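Local coordinates for protein geranyltranstransferase (Methylococcus capsulatus, PDB 3TS7) that probably makes farnesyl diphosphate, a C15 isoprenoid precursor, as a magnesium-dependent enzyme of the FPP/GGPP synthase family, at residues H184-V196 with L214-Q226. Numbering follows the deposited sequence.
Sequences HIRKTGALIRASV and LDHYAKCIGLAFQ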
ATOM      1  N   HIS B 184      -2.279   9.911  18.245  1.00 38.70           N
ATOM      2  CA  HIS B 184      -1.741  10.910  17.318  1.00 35.87           C
ATOM      3  C   HIS B 184      -0.368  10.547  16.746  1.00 35.00           C
ATOM      4  O   HIS B 184      -0.101  10.817  15.569  1.00 34.93           O
ATOM      5  CB  HIS B 184      -1.690  12.297  17.964  1.00 35.69           C
ATOM      6  CG  HIS B 184      -3.005  13.003  17.992  1.00 38.94           C
ATOM      7  ND1 HIS B 184      -3.732  13.273  16.849  1.00 39.51           N
ATOM      8  CD2 HIS B 184      -3.719  13.522  19.022  1.00 34.31           C
ATOM      9  CE1 HIS B 184      -4.839  13.916  17.170  1.00 37.09           C
ATOM     10  NE2 HIS B 184      -4.854  14.083  18.482  1.00 40.14           N
ATOM     11  N   ILE B 185       0.468   9.933  17.584  1.00 33.39           N
ATOM     12  CA  ILE B 185       1.800   9.417  17.224  1.00 37.63           C
ATOM     13  C   ILE B 185       1.673   8.358  16.120  1.00 39.22           C
ATOM     14  O   ILE B 185       2.436   8.368  15.145  1.00 35.06           O
ATOM     15  CB  ILE B 185       2.535   8.865  18.472  1.00 32.39           C
ATOM     16  CG1 ILE B 185       3.063  10.018  19.337  1.00 47.61           C
ATOM     17  CG2 ILE B 185       3.746   7.980  18.123  1.00 39.87           C
ATOM     18  CD1 ILE B 185       3.349   9.628  20.814  1.00 44.84           C
ATOM     19  N   ARG B 186       0.672   7.488  16.243  1.00 35.59           N
ATOM     20  CA  ARG B 186       0.457   6.462  15.233  1.00 37.24           C
ATOM     21  C   ARG B 186      -0.199   7.017  13.968  1.00 37.47           C
ATOM     22  O   ARG B 186       0.340   6.817  12.857  1.00 36.48           O
ATOM     23  CB  ARG B 186      -0.327   5.274  15.808  1.00 31.99           C
ATOM     24  CG  ARG B 186       0.423   4.447  16.832  1.00 33.19           C
ATOM     25  CD  ARG B 186      -0.609   3.733  17.716  1.00 45.07           C
ATOM     26  NE  ARG B 186      -0.017   2.808  18.677  1.00 47.00           N
ATOM     27  CZ  ARG B 186       0.147   1.504  18.466  1.00 68.07           C
ATOM     28  NH1 ARG B 186      -0.230   0.944  17.309  1.00 48.78           N
ATOM     29  NH2 ARG B 186       0.695   0.757  19.418  1.00 57.18           N
ATOM     30  N   LYS B 187      -1.315   7.735  14.138  1.00 35.43           N
ATOM     31  CA  LYS B 187      -2.127   8.239  13.018  0.50 33.76           C
ATOM     32  C   LYS B 187      -1.400   9.233  12.110  1.00 38.34           C
ATOM     33  O   LYS B 187      -1.584   9.216  10.891  1.00 36.03           O
ATOM     34  CB  LYS B 187      -3.442   8.864  13.520  0.50 29.86           C
ATOM     35  CG  LYS B 187      -4.284   9.586  12.437  0.50 36.09           C
ATOM     36  CD  LYS B 187      -5.771   9.633  12.764  0.50 33.64           C
ATOM     37  CE  LYS B 187      -6.508  10.633  11.870  0.50 42.15           C
ATOM     38  NZ  LYS B 187      -6.891  10.071  10.541  0.50 36.20           N
ATOM     39  N   THR B 188      -0.606  10.109  12.717  1.00 34.68           N
ATOM     40  CA  THR B 188      -0.031  11.261  12.029  1.00 41.11           C
ATOM     41  C   THR B 188       1.483  11.263  12.187  1.00 41.38           C
ATOM     42  O   THR B 188       2.229  11.559  11.247  1.00 37.07           O
ATOM     43  CB  THR B 188      -0.646  12.575  12.601  1.00 46.39           C
ATOM     44  OG1 THR B 188      -2.075  12.529  12.460  1.00 50.41           O
ATOM     45  CG2 THR B 188      -0.126  13.811  11.890  1.00 49.49           C
ATOM     46  N   GLY B 189       1.924  10.919  13.391  1.00 37.57           N
ATOM     47  CA  GLY B 189       3.332  11.012  13.736  1.00 32.62           C
ATOM     48  C   GLY B 189       4.239  10.090  12.952  1.00 33.63           C
ATOM     49  O   GLY B 189       5.309  10.513  12.523  1.00 32.11           O
ATOM     50  N   ALA B 190       3.814   8.839  12.742  1.00 29.17           N
ATOM     51  CA  ALA B 190       4.681   7.844  12.106  1.00 27.41           C
ATOM     52  C   ALA B 190       5.077   8.284  10.692  1.00 31.28           C
ATOM     53  O   ALA B 190       6.247   8.171  10.326  1.00 32.49           O
ATOM     54  CB  ALA B 190       4.033   6.437  12.112  1.00 32.81           C
ATOM     55  N   LEU B 191       4.129   8.832   9.927  1.00 33.45           N
ATOM     56  CA  LEU B 191       4.421   9.219   8.539  1.00 30.99           C
ATOM     57  C   LEU B 191       5.275  10.492   8.471  1.00 35.68           C
ATOM     58  O   LEU B 191       6.057  10.667   7.538  1.00 35.02           O
ATOM     59  CB  LEU B 191       3.144   9.387   7.700  1.00 31.77           C
ATOM     60  CG  LEU B 191       3.314   9.473   6.173  1.00 35.94           C
ATOM     61  CD1 LEU B 191       4.007   8.223   5.626  1.00 40.87           C
ATOM     62  CD2 LEU B 191       1.991   9.744   5.453  1.00 34.00           C
ATOM     63  N   ILE B 192       5.123  11.375   9.458  1.00 32.94           N
ATOM     64  CA  ILE B 192       5.957  12.582   9.546  1.00 32.60           C
ATOM     65  C   ILE B 192       7.392  12.192   9.868  1.00 28.87           C
ATOM     66  O   ILE B 192       8.330  12.668   9.220  1.00 31.08           O
ATOM     67  CB  ILE B 192       5.380  13.587  10.587  1.00 35.12           C
ATOM     68  CG1 ILE B 192       4.197  14.336   9.970  1.00 35.10           C
ATOM     69  CG2 ILE B 192       6.440  14.583  11.054  1.00 34.02           C
ATOM     70  CD1 ILE B 192       3.250  14.913  11.007  1.00 38.47           C
ATOM     71  N   ARG B 193       7.571  11.299  10.840  1.00 23.55           N
ATOM     72  CA  ARG B 193       8.892  10.790  11.163  1.00 26.66           C
ATOM     73  C   ARG B 193       9.487  10.006  10.007  1.00 35.59           C
ATOM     74  O   ARG B 193      10.704  10.041   9.808  1.00 34.04           O
ATOM     75  CB  ARG B 193       8.847   9.902  12.404  1.00 28.34           C
ATOM     76  CG  ARG B 193       8.452  10.697  13.686  1.00 27.42           C
ATOM     77  CD  ARG B 193       7.930   9.781  14.738  1.00 31.42           C
ATOM     78  NE  ARG B 193       9.008   9.084  15.425  1.00 29.63           N
ATOM     79  CZ  ARG B 193       8.843   8.379  16.539  1.00 37.51           C
ATOM     80  NH1 ARG B 193       9.882   7.802  17.106  1.00 34.78           N
ATOM     81  NH2 ARG B 193       7.631   8.257  17.089  1.00 41.48           N
ATOM     82  N   ALA B 194       8.637   9.307   9.243  1.00 28.31           N
ATOM     83  CA  ALA B 194       9.143   8.569   8.057  1.00 26.32           C
ATOM     84  C   ALA B 194       9.721   9.544   7.071  1.00 24.91           C
ATOM     85  O   ALA B 194      10.751   9.262   6.488  1.00 28.08           O
ATOM     86  CB  ALA B 194       8.012   7.750   7.379  1.00 29.02           C
ATOM     87  N   SER B 195       9.066  10.686   6.884  1.00 25.51           N
ATOM     88  CA  SER B 195       9.531  11.682   5.907  1.00 36.99           C
ATOM     89  C   SER B 195      10.948  12.168   6.205  1.00 40.07           C
ATOM     90  O   SER B 195      11.747  12.418   5.293  1.00 33.82           O
ATOM     91  CB  SER B 195       8.584  12.868   5.879  1.00 36.22           C
ATOM     92  OG  SER B 195       7.272  12.401   5.697  1.00 55.13           O
ATOM     93  N   VAL B 196      11.254  12.247   7.498  1.00 34.80           N
ATOM     94  CA  VAL B 196      12.549  12.692   7.962  1.00 32.58           C
ATOM     95  C   VAL B 196      13.567  11.563   7.867  1.00 33.21           C
ATOM     96  O   VAL B 196      14.693  11.785   7.406  1.00 32.96           O
ATOM     97  CB  VAL B 196      12.432  13.292   9.409  1.00 32.06           C
ATOM     98  CG1 VAL B 196      13.797  13.454  10.062  1.00 30.68           C
ATOM     99  CG2 VAL B 196      11.720  14.616   9.327  1.00 26.67           C
ATOM    100  N   LEU B 214      17.016  13.851  14.730  1.00 27.68           N
ATOM    101  CA  LEU B 214      16.102  14.358  13.729  1.00 26.62           C
ATOM    102  C   LEU B 214      14.752  13.653  13.826  1.00 24.41           C
ATOM    103  O   LEU B 214      13.712  14.266  13.566  1.00 31.95           O
ATOM    104  CB  LEU B 214      16.699  14.217  12.321  1.00 31.87           C
ATOM    105  CG  LEU B 214      17.798  15.232  11.991  1.00 33.94           C
ATOM    106  CD1 LEU B 214      18.647  14.752  10.803  1.00 45.79           C
ATOM    107  CD2 LEU B 214      17.181  16.580  11.710  1.00 36.62           C
ATOM    108  N   ASP B 215      14.786  12.375  14.152  1.00 27.29           N
ATOM    109  CA  ASP B 215      13.556  11.650  14.534  1.00 29.80           C
ATOM    110  C   ASP B 215      12.834  12.284  15.733  1.00 28.56           C
ATOM    111  O   ASP B 215      11.607  12.495  15.688  1.00 38.26           O
ATOM    112  CB  ASP B 215      13.847  10.182  14.828  1.00 30.63           C
ATOM    113  CG  ASP B 215      12.574   9.412  15.121  1.00 35.96           C
ATOM    114  OD1 ASP B 215      11.688   9.335  14.232  1.00 30.55           O
ATOM    115  OD2 ASP B 215      12.441   8.931  16.247  1.00 35.66           O
ATOM    116  N   HIS B 216      13.586  12.615  16.788  1.00 30.68           N
ATOM    117  CA  HIS B 216      12.985  13.355  17.933  1.00 27.96           C
ATOM    118  C   HIS B 216      12.435  14.713  17.540  1.00 26.69           C
ATOM    119  O   HIS B 216      11.347  15.090  17.987  1.00 32.67           O
ATOM    120  CB  HIS B 216      13.951  13.465  19.130  1.00 33.09           C
ATOM    121  CG  HIS B 216      13.247  13.718  20.430  1.00 51.57           C
ATOM    122  ND1 HIS B 216      12.372  12.809  20.988  1.00 62.79           N
ATOM    123  CD2 HIS B 216      13.261  14.784  21.264  1.00 51.17           C
ATOM    124  CE1 HIS B 216      11.883  13.303  22.113  1.00 55.96           C
ATOM    125  NE2 HIS B 216      12.410  14.498  22.306  1.00 47.93           N
ATOM    126  N   TYR B 217      13.145  15.441  16.666  1.00 29.02           N
ATOM    127  CA  TYR B 217      12.614  16.684  16.086  1.00 27.92           C
ATOM    128  C   TYR B 217      11.272  16.412  15.397  1.00 31.68           C
ATOM    129  O   TYR B 217      10.285  17.162  15.569  1.00 31.89           O
ATOM    130  CB  TYR B 217      13.636  17.289  15.084  1.00 25.70           C
ATOM    131  CG  TYR B 217      13.092  18.357  14.183  1.00 33.44           C
ATOM    132  CD1 TYR B 217      13.097  19.702  14.575  1.00 33.57           C
ATOM    133  CD2 TYR B 217      12.568  18.040  12.934  1.00 29.81           C
ATOM    134  CE1 TYR B 217      12.589  20.683  13.747  1.00 29.50           C
ATOM    135  CE2 TYR B 217      12.064  19.015  12.101  1.00 38.94           C
ATOM    136  CZ  TYR B 217      12.086  20.335  12.503  1.00 37.90           C
ATOM    137  OH  TYR B 217      11.570  21.304  11.673  1.00 34.64           O
ATOM    138  N   ALA B 218      11.255  15.352  14.588  1.00 28.68           N
ATOM    139  CA  ALA B 218      10.065  14.980  13.808  1.00 31.70           C
ATOM    140  C   ALA B 218       8.876  14.611  14.715  1.00 26.78           C
ATOM    141  O   ALA B 218       7.752  15.125  14.529  1.00 29.35           O
ATOM    142  CB  ALA B 218      10.420  13.821  12.843  1.00 30.59           C
ATOM    143  N   LYS B 219       9.163  13.794  15.722  1.00 28.19           N
ATOM    144  CA  LYS B 219       8.163  13.354  16.720  1.00 30.51           C
ATOM    145  C   LYS B 219       7.547  14.538  17.473  1.00 34.17           C
ATOM    146  O   LYS B 219       6.315  14.641  17.601  1.00 31.68           O
ATOM    147  CB  LYS B 219       8.795  12.368  17.710  1.00 31.76           C
ATOM    148  CG  LYS B 219       7.811  11.864  18.777  1.00 35.73           C
ATOM    149  CD  LYS B 219       8.449  10.875  19.713  1.00 45.16           C
ATOM    150  CE  LYS B 219       7.398  10.207  20.605  1.00 42.85           C
ATOM    151  NZ  LYS B 219       8.044   9.183  21.461  1.00 46.39           N
ATOM    152  N   CYS B 220       8.412  15.457  17.922  1.00 34.98           N
ATOM    153  CA  CYS B 220       7.968  16.635  18.677  1.00 29.45           C
ATOM    154  C   CYS B 220       7.166  17.609  17.818  1.00 29.57           C
ATOM    155  O   CYS B 220       6.140  18.103  18.268  1.00 34.71           O
ATOM    156  CB  CYS B 220       9.154  17.324  19.383  1.00 28.36           C
ATOM    157  SG  CYS B 220       9.966  16.310  20.615  1.00 39.07           S
ATOM    158  N   ILE B 221       7.571  17.877  16.571  1.00 29.39           N
ATOM    159  CA  ILE B 221       6.728  18.777  15.778  1.00 32.64           C
ATOM    160  C   ILE B 221       5.365  18.156  15.407  1.00 32.18           C
ATOM    161  O   ILE B 221       4.358  18.867  15.327  1.00 38.09           O
ATOM    162  CB  ILE B 221       7.412  19.415  14.533  1.00 34.69           C
ATOM    163  CG1 ILE B 221       7.620  18.415  13.415  1.00 35.70           C
ATOM    164  CG2 ILE B 221       8.745  20.118  14.915  1.00 38.85           C
ATOM    165  CD1 ILE B 221       8.328  19.040  12.209  1.00 48.20           C
ATOM    166  N   GLY B 222       5.353  16.837  15.210  1.00 40.30           N
ATOM    167  CA  GLY B 222       4.133  16.107  14.870  1.00 37.60           C
ATOM    168  C   GLY B 222       3.124  16.225  16.009  1.00 34.01           C
ATOM    169  O   GLY B 222       1.957  16.524  15.782  1.00 42.59           O
ATOM    170  N   LEU B 223       3.589  16.031  17.236  1.00 30.56           N
ATOM    171  CA  LEU B 223       2.692  16.105  18.388  1.00 35.44           C
ATOM    172  C   LEU B 223       2.216  17.528  18.619  1.00 35.87           C
ATOM    173  O   LEU B 223       1.020  17.773  18.786  1.00 38.15           O
ATOM    174  CB  LEU B 223       3.374  15.552  19.639  1.00 35.11           C
ATOM    175  CG  LEU B 223       3.364  14.031  19.753  1.00 45.42           C
ATOM    176  CD1 LEU B 223       4.426  13.583  20.723  1.00 45.07           C
ATOM    177  CD2 LEU B 223       1.962  13.496  20.153  1.00 40.27           C
ATOM    178  N   ALA B 224       3.164  18.463  18.578  1.00 37.27           N
ATOM    179  CA  ALA B 224       2.896  19.869  18.828  1.00 34.37           C
ATOM    180  C   ALA B 224       1.862  20.477  17.877  1.00 36.86           C
ATOM    181  O   ALA B 224       0.989  21.207  18.319  1.00 35.86           O
ATOM    182  CB  ALA B 224       4.209  20.682  18.802  1.00 35.95           C
ATOM    183  N   PHE B 225       1.926  20.168  16.580  1.00 34.94           N
ATOM    184  CA  PHE B 225       1.007  20.851  15.640  1.00 32.50           C
ATOM    185  C   PHE B 225      -0.460  20.418  15.777  1.00 34.79           C
ATOM    186  O   PHE B 225      -1.398  21.211  15.564  1.00 36.18           O
ATOM    187  CB  PHE B 225       1.520  20.815  14.176  1.00 34.71           C
ATOM    188  CG  PHE B 225       0.947  19.704  13.323  1.00 34.52           C
ATOM    189  CD1 PHE B 225      -0.225  19.897  12.596  1.00 39.89           C
ATOM    190  CD2 PHE B 225       1.602  18.490  13.204  1.00 47.94           C
ATOM    191  CE1 PHE B 225      -0.761  18.878  11.785  1.00 45.77           C
ATOM    192  CE2 PHE B 225       1.073  17.462  12.393  1.00 48.96           C
ATOM    193  CZ  PHE B 225      -0.102  17.659  11.688  1.00 44.49           C
ATOM    194  N   GLN B 226      -0.656  19.165  16.148  1.00 34.56           N
ATOM    195  CA  GLN B 226      -2.009  18.693  16.394  1.00 41.52           C
ATOM    196  C   GLN B 226      -2.579  19.219  17.717  1.00 37.36           C
ATOM    197  O   GLN B 226      -3.768  19.492  17.794  1.00 40.18           O
ATOM    198  CB  GLN B 226      -2.074  17.190  16.289  1.00 42.01           C
ATOM    199  CG  GLN B 226      -1.937  16.733  14.857  1.00 45.49           C
ATOM    200  CD  GLN B 226      -2.065  15.258  14.738  1.00 57.54           C
ATOM    201  OE1 GLN B 226      -1.325  14.505  15.367  1.00 68.27           O
ATOM    202  NE2 GLN B 226      -3.018  14.821  13.939  1.00 73.65           N
TER
HETATM  203  O   HOH W   1      -3.689  12.216  14.484  1.00 42.30           O
HETATM  204  O   HOH W   2       5.862  13.061  14.068  1.00 53.20           O
HETATM  205  O   HOH W   3      12.451  10.327  11.767  1.00 37.06           O
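Arg193 forms a side-on salt bridge with Asp215, NE and NH1 each taking one carboxylate oxygen, where segments 184-196 and 214-226, on helices 177-201 and 208-237, run roughly antiparallel (145°), their axes 8.6 Å apart at the closest. The bond from Arg193 NE to Asp215 OD1 is nearly straight (2.9 Å, 177°); that from NH1 to OD2 is more bent. A turn at chi3 (78°) in the otherwise extended arginine swings its guanidinium back alongside the neighbouring helix, where Lys219 CD lies over one face, 3.8 Å from Arg193 NH2. A water links Asp215 OD1 to Arg193 O, tying the carboxylate to the opposite backbone as well.

Toward the other end, the extended Gln226 meets His184 and Thr188. One water accepts from Gln226 NE2 (2.7 Å) and also bonds His184 ND1 and Thr188 OG1, lying in the plane of the imidazole at its edge. Beside the salt bridge, Val196 CG2 packs on Ala218 CB (3.8 Å); nearer the middle, Ile192 CD1 meets the edge of the Phe225 ring (3.6 Å).

In this all-helical isoprenoid synthase fold, the pair thus combines an apolar seam with a salt bridge along one flank and a water-bridged cluster at the Gln226 end; Asp215 probably offsets the like charges of Arg193 and Lys219.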